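Local coordinates for fatty acid-binding protein TM_1468 (Thermotoga maritima, PDB 1VPV), which binds long-chain fatty acids such as palmitate and may take part in lipid transport or fatty acid metabolism, at residues G109-A114 with V125-T130; D82-Y87 with V115-E120. All coordinates share one frame; numbering follows the deposited sequence.

Contact 1. Residues G109-A114 with V125-T130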
loop_
_atom_site.group_PDB
_atom_site.type_symbol
_atom_site.label_atom_id
_atom_site.label_comp_id
_atom_site.label_asym_id
_atom_site.label_seq_id
_atom_site.Cartn_x
_atom_site.Cartn_y
_atom_site.Cartn_z
ATOM N N GLY A 109 -6.890 12.451 1.840
ATOM C CA GLY A 109 -7.894 13.018 0.884
ATOM C C GLY A 109 -7.689 12.560 -0.571
ATOM O O GLY A 109 -8.327 13.057 -1.495
ATOM N N THR A 110 -6.800 11.589 -0.784
ATOM C CA THR A 110 -6.596 11.081 -2.126
ATOM C C THR A 110 -7.903 10.576 -2.747
ATOM O O THR A 110 -8.233 10.916 -3.891
ATOM C CB THR A 110 -5.523 9.996 -2.128
ATOM O OG1 THR A 110 -4.307 10.565 -1.626
ATOM C CG2 THR A 110 -5.286 9.490 -3.538
ATOM N N TYR A 111 -8.653 9.796 -1.980
ATOM C CA TYR A 111 -9.944 9.304 -2.429
ATOM C C TYR A 111 -10.855 10.458 -2.796
ATOM O O TYR A 111 -11.548 10.401 -3.827
ATOM C CB TYR A 111 -10.595 8.407 -1.369
ATOM C CG TYR A 111 -12.021 8.042 -1.669
ATOM C CD1 TYR A 111 -12.325 6.960 -2.473
ATOM C CD2 TYR A 111 -13.082 8.789 -1.145
ATOM C CE1 TYR A 111 -13.645 6.628 -2.753
ATOM C CE2 TYR A 111 -14.399 8.470 -1.425
ATOM C CZ TYR A 111 -14.664 7.384 -2.231
ATOM O OH TYR A 111 -15.961 7.054 -2.514
ATOM N N ASN A 112 -10.853 11.517 -1.987
ATOM C CA ASN A 112 -11.701 12.655 -2.295
ATOM C C ASN A 112 -11.333 13.284 -3.626
ATOM O O ASN A 112 -12.219 13.506 -4.444
ATOM C CB ASN A 112 -11.734 13.683 -1.162
ATOM C CG ASN A 112 -12.694 13.270 -0.033
ATOM O OD1 ASN A 112 -13.451 12.294 -0.167
ATOM N ND2 ASN A 112 -12.658 14.002 1.082
ATOM N N SER A 113 -10.041 13.516 -3.851
ATOM C CA SER A 113 -9.560 14.133 -5.084
ATOM C C SER A 113 -9.965 13.321 -6.312
ATOM O O SER A 113 -10.496 13.864 -7.304
ATOM C CB SER A 113 -8.049 14.270 -5.070
ATOM O OG SER A 113 -7.651 15.360 -4.309
ATOM N N ALA A 114 -9.733 12.021 -6.206
ATOM C CA ALA A 114 -9.997 11.087 -7.290
ATOM C C ALA A 114 -11.457 11.102 -7.668
ATOM O O ALA A 114 -11.784 11.065 -8.852
ATOM C CB ALA A 114 -9.576 9.668 -6.891
ATOM N N VAL A 125 -15.253 6.574 -14.559
ATOM C CA VAL A 125 -14.173 6.320 -13.615
ATOM C C VAL A 125 -14.816 5.794 -12.373
ATOM O O VAL A 125 -15.693 6.427 -11.814
ATOM C CB VAL A 125 -13.416 7.604 -13.279
ATOM C CG1 VAL A 125 -12.381 7.360 -12.172
ATOM C CG2 VAL A 125 -12.751 8.192 -14.539
ATOM N N TYR A 126 -14.404 4.616 -11.950
ATOM C CA TYR A 126 -14.909 4.018 -10.730
ATOM C C TYR A 126 -13.826 4.068 -9.666
ATOM O O TYR A 126 -12.741 3.550 -9.866
ATOM C CB TYR A 126 -15.309 2.596 -11.018
ATOM C CG TYR A 126 -16.482 2.511 -11.950
ATOM C CD1 TYR A 126 -17.780 2.483 -11.465
ATOM C CD2 TYR A 126 -16.297 2.430 -13.323
ATOM C CE1 TYR A 126 -18.866 2.384 -12.330
ATOM C CE2 TYR A 126 -17.368 2.334 -14.185
ATOM C CZ TYR A 126 -18.648 2.319 -13.687
ATOM O OH TYR A 126 -19.719 2.249 -14.553
ATOM N N VAL A 127 -14.120 4.704 -8.542
ATOM C CA VAL A 127 -13.128 4.901 -7.518
ATOM C C VAL A 127 -13.433 4.044 -6.318
ATOM O O VAL A 127 -14.494 4.159 -5.754
ATOM C CB VAL A 127 -13.069 6.354 -7.043
ATOM C CG1 VAL A 127 -11.792 6.554 -6.178
ATOM C CG2 VAL A 127 -13.072 7.311 -8.218
ATOM N N VAL A 128 -12.485 3.192 -5.947
ATOM C CA VAL A 128 -12.640 2.295 -4.813
ATOM C C VAL A 128 -11.758 2.739 -3.657
ATOM O O VAL A 128 -10.507 2.859 -3.806
ATOM C CB VAL A 128 -12.282 0.849 -5.192
ATOM C CG1 VAL A 128 -12.404 -0.081 -3.983
ATOM C CG2 VAL A 128 -13.206 0.381 -6.269
ATOM N N ASP A 129 -12.426 3.032 -2.538
ATOM C CA ASP A 129 -11.797 3.284 -1.234
ATOM C C ASP A 129 -11.347 1.948 -0.639
ATOM O O ASP A 129 -12.132 1.287 0.011
ATOM C CB ASP A 129 -12.785 3.969 -0.255
ATOM C CG ASP A 129 -12.106 4.383 1.097
ATOM O OD1 ASP A 129 -10.893 4.122 1.264
ATOM O OD2 ASP A 129 -12.767 4.984 1.991
ATOM N N THR A 130 -10.082 1.573 -0.811
ATOM C CA THR A 130 -9.623 0.271 -0.358
ATOM C C THR A 130 -9.595 0.106 1.156
ATOM O O THR A 130 -9.464 -1.017 1.619
ATOM C CB THR A 130 -8.183 -0.027 -0.795
ATOM O OG1 THR A 130 -7.326 0.963 -0.241
ATOM C CG2 THR A 130 -8.065 -0.029 -2.279
#
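Tyr111 and Asp129 bring their CA atoms to 6.4 Å, and one turn further along the helix the CA atoms of Ala114 and Val127 are 6.9 Å apart. Helix 110-114 and strand 125-129 run nearly antiparallel, at 168°, with their axes 9.0 Å apart at the closest point. Gly109 holds the N-cap position, and its carbonyl oxygen accepts the first turn's bond from Ser113 N. Val127 stands between the two helical side chains that face the strand. Its CG1, anti to the backbone N (chi1 -168°), lies 3.8 Å from Tyr111 CD1 and 3.9 Å from Ala114 CB. The other branch turns to the backbone of the helix: Val127 CG2 is 4.0 Å from Ala114 O. One valine thus spans residues three positions apart on the helix.

The arrangement illustrates the beta-alpha-beta crossover, in which the connecting helix returns against the sheet it has just left. Here helix 110-118 links strand 97-102 to strand 125-129, and these two strands pair in parallel. On the opposite side of the sheet, Val128 packs on Leu158 of helix 154-166.

Tyr111 extends the contact toward the C-terminal end of the strand. With CG anti to the backbone N (chi1 171°), the side chain leaves the helix toward the strand, and Tyr111 CE1 comes within 3.7 Å of Asp129 CB. The two side chains cross at about a right angle, and it is the methylene of the aspartate that the ring touches. The carboxylate has polar partners of its own: Asp129 OD2 is hydrogen-bonded to Ser105 OG, while Asp129 OD1 accepts a bond from Leu131 N, which ties the carboxylate to the chain leaving the strand.

Contact 2. Residues D82-Y87 with V115-E120; sequences DFKKRY and VLASKE
Lys84 and Ala117 mark the close approach of two helices, their CA atoms only 5.2 Å apart, and the lysine side chain leads from this point to Glu120. Beyond Lys84 CB, the CG atom passes 4.0 Å from Glu120 CB, a contact between two methylenes. Lys84 CD lies beside the glutamate, 3.2 Å from Glu120 OE1. At chi3 (70°) the chain bends and swings CE round, and this atom has Glu120 O and Glu120 OE1 as its neighbours at similar range. The tip, Lys84 NZ, ends 4.0 Å from Glu120 OE1 in a long salt bridge. The two side chains cross at about a right angle, and much of their meeting is made by the aliphatic part of the lysine.

At the point of closest approach stands Ala117. Its single methyl fits between two side chains one helical turn apart: Ala117 CB lies 3.3 Å from Phe83 CB, a tight packing, and 3.4 Å from Tyr87 CE2. Tyr87 also directs its ring edge at the peptide joining Ala117 to Ser118, with Tyr87 CE2 3.5 Å from Ser118 N and the peptide atoms near the ring plane. Over one face of that ring sits Phe83 O, offset toward the rim. The phenol oxygen, Tyr87 OH, is hydrogen-bonded to Ala114 O, which anchors helix 80-92 to the preceding turn of its neighbour.

Both helices pack on the same sheet: Tyr87 and Ser118 rest on Val125 of strand 125-129, Phe83 touches Ile38 of strand 35-43 as well as Thr110 and Ser113 of helix 110-118, and Arg86 forms a salt bridge with Asp36 at strand 35-43.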
loop_
_atom_site.group_PDB
_atom_site.type_symbol
_atom_site.label_atom_id
_atom_site.label_comp_id
_atom_site.label_asym_id
_atom_site.label_seq_id
_atom_site.Cartn_x
_atom_site.Cartn_y
_atom_site.Cartn_z
ATOM N N ASP A 82 -4.533 16.747 -11.012
ATOM C CA ASP A 82 -3.576 15.663 -11.286
ATOM C C ASP A 82 -4.341 14.410 -11.704
ATOM O O ASP A 82 -3.917 13.677 -12.609
ATOM C CB ASP A 82 -2.769 15.314 -10.035
ATOM C CG ASP A 82 -1.667 16.333 -9.711
ATOM O OD1 ASP A 82 -1.326 17.180 -10.542
ATOM O OD2 ASP A 82 -1.077 16.252 -8.615
ATOM N N PHE A 83 -5.453 14.151 -11.017
ATOM C CA PHE A 83 -6.342 13.057 -11.390
ATOM C C PHE A 83 -7.021 13.263 -12.764
ATOM O O PHE A 83 -7.071 12.298 -13.562
ATOM C CB PHE A 83 -7.394 12.778 -10.306
ATOM C CG PHE A 83 -6.905 11.856 -9.209
ATOM C CD1 PHE A 83 -6.780 10.502 -9.436
ATOM C CD2 PHE A 83 -6.587 12.353 -7.941
ATOM C CE1 PHE A 83 -6.290 9.641 -8.431
ATOM C CE2 PHE A 83 -6.139 11.511 -6.930
ATOM C CZ PHE A 83 -5.987 10.150 -7.168
ATOM N N LYS A 84 -7.578 14.465 -13.002
ATOM C CA LYS A 84 -8.213 14.799 -14.282
ATOM C C LYS A 84 -7.263 14.524 -15.438
ATOM O O LYS A 84 -7.641 13.905 -16.422
ATOM C CB LYS A 84 -8.590 16.288 -14.372
ATOM C CG LYS A 84 -10.019 16.642 -14.077
ATOM C CD LYS A 84 -10.341 18.083 -14.515
ATOM C CE LYS A 84 -10.380 18.258 -16.058
ATOM N NZ LYS A 84 -10.941 19.582 -16.519
ATOM N N LYS A 85 -6.036 15.012 -15.325
ATOM C CA LYS A 85 -5.071 14.870 -16.420
ATOM C C LYS A 85 -4.808 13.404 -16.752
ATOM O O LYS A 85 -4.865 13.028 -17.916
ATOM C CB LYS A 85 -3.777 15.651 -16.142
ATOM C CG LYS A 85 -3.991 17.178 -16.206
ATOM C CD LYS A 85 -2.708 17.999 -16.041
ATOM N N ARG A 86 -4.554 12.581 -15.747
ATOM C CA ARG A 86 -4.419 11.138 -15.961
ATOM C C ARG A 86 -5.661 10.524 -16.627
ATOM O O ARG A 86 -5.525 9.774 -17.611
ATOM C CB ARG A 86 -4.125 10.376 -14.657
ATOM C CG ARG A 86 -2.842 10.762 -13.950
ATOM C CD ARG A 86 -1.763 9.694 -14.034
ATOM N NE ARG A 86 -0.477 10.189 -13.509
ATOM C CZ ARG A 86 0.635 9.467 -13.414
ATOM N NH1 ARG A 86 0.652 8.202 -13.789
ATOM N NH2 ARG A 86 1.734 10.007 -12.923
ATOM N N TYR A 87 -6.848 10.826 -16.101
ATOM C CA TYR A 87 -8.099 10.263 -16.654
ATOM C C TYR A 87 -8.218 10.552 -18.154
ATOM O O TYR A 87 -8.526 9.667 -18.952
ATOM C CB TYR A 87 -9.346 10.840 -15.952
ATOM C CG TYR A 87 -9.484 10.519 -14.466
ATOM C CD1 TYR A 87 -8.746 9.507 -13.866
ATOM C CD2 TYR A 87 -10.395 11.216 -13.664
ATOM C CE1 TYR A 87 -8.897 9.205 -12.510
ATOM C CE2 TYR A 87 -10.562 10.907 -12.308
ATOM C CZ TYR A 87 -9.804 9.915 -11.738
ATOM O OH TYR A 87 -9.956 9.618 -10.399
ATOM N N VAL A 115 -12.330 11.172 -6.664
ATOM C CA VAL A 115 -13.778 11.160 -6.886
ATOM C C VAL A 115 -14.218 12.455 -7.491
ATOM O O VAL A 115 -15.059 12.457 -8.386
ATOM C CB VAL A 115 -14.607 10.879 -5.585
ATOM C CG1 VAL A 115 -16.098 11.127 -5.805
ATOM C CG2 VAL A 115 -14.419 9.464 -5.150
ATOM N N LEU A 116 -13.661 13.559 -7.000
ATOM C CA LEU A 116 -14.030 14.866 -7.543
ATOM C C LEU A 116 -13.583 14.932 -9.000
ATOM O O LEU A 116 -14.316 15.436 -9.862
ATOM C CB LEU A 116 -13.442 16.015 -6.720
ATOM C CG LEU A 116 -14.002 16.182 -5.294
ATOM C CD1 LEU A 116 -13.178 17.179 -4.472
ATOM C CD2 LEU A 116 -15.437 16.617 -5.327
ATOM N N ALA A 117 -12.394 14.382 -9.279
ATOM C CA ALA A 117 -11.855 14.439 -10.641
ATOM C C ALA A 117 -12.768 13.643 -11.580
ATOM O O ALA A 117 -12.960 14.040 -12.715
ATOM C CB ALA A 117 -10.454 13.936 -10.678
ATOM N N SER A 118 -13.370 12.556 -11.076
ATOM C CA SER A 118 -14.249 11.695 -11.910
ATOM C C SER A 118 -15.489 12.416 -12.439
ATOM O O SER A 118 -16.067 12.006 -13.453
ATOM C CB SER A 118 -14.728 10.470 -11.138
ATOM O OG SER A 118 -15.676 10.835 -10.140
ATOM N N LYS A 119 -15.908 13.458 -11.729
ATOM C CA LYS A 119 -17.073 14.249 -12.137
ATOM C C LYS A 119 -16.740 15.267 -13.212
ATOM O O LYS A 119 -17.643 15.794 -13.834
ATOM C CB LYS A 119 -17.707 14.945 -10.927
ATOM C CG LYS A 119 -18.052 13.940 -9.820
ATOM C CD LYS A 119 -19.149 14.424 -8.894
ATOM C CE LYS A 119 -19.528 13.327 -7.928
ATOM N NZ LYS A 119 -20.996 13.349 -7.643
ATOM N N GLU A 120 -15.457 15.528 -13.457
ATOM C CA GLU A 120 -15.073 16.507 -14.478
ATOM C C GLU A 120 -14.640 15.932 -15.826
ATOM O O GLU A 120 -14.077 16.649 -16.627
ATOM C CB GLU A 120 -13.975 17.394 -13.910
ATOM C CG GLU A 120 -14.432 18.143 -12.653
ATOM C CD GLU A 120 -13.817 19.530 -12.523
ATOM O OE1 GLU A 120 -12.658 19.733 -12.952
ATOM O OE2 GLU A 120 -14.495 20.426 -11.983
#

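Contacts 1 and 2 lie about 10 Å apart between centres. Both use helix 110-118, contact 1 its first part and contact 2 its last turn, and the helix packs on both strand 125-129 and helix 80-92 along its length. Along the chain the segments alternate, 82-87, 109-114, 115-120 and 125-130, so the two contacts interlock. They meet directly where Ala114 N lies 3.6 Å from Phe83 CD2 and where Val125 CG1 packs 3.7 Å from Tyr87 CZ. Together they assemble two helices over one sheet of the DegV fold. Ser108, which binds palmitate, immediately precedes segment 109-114, and Thr110 OG1 is hydrogen-bonded to Ser108 OG, connecting this framework to the lipid site.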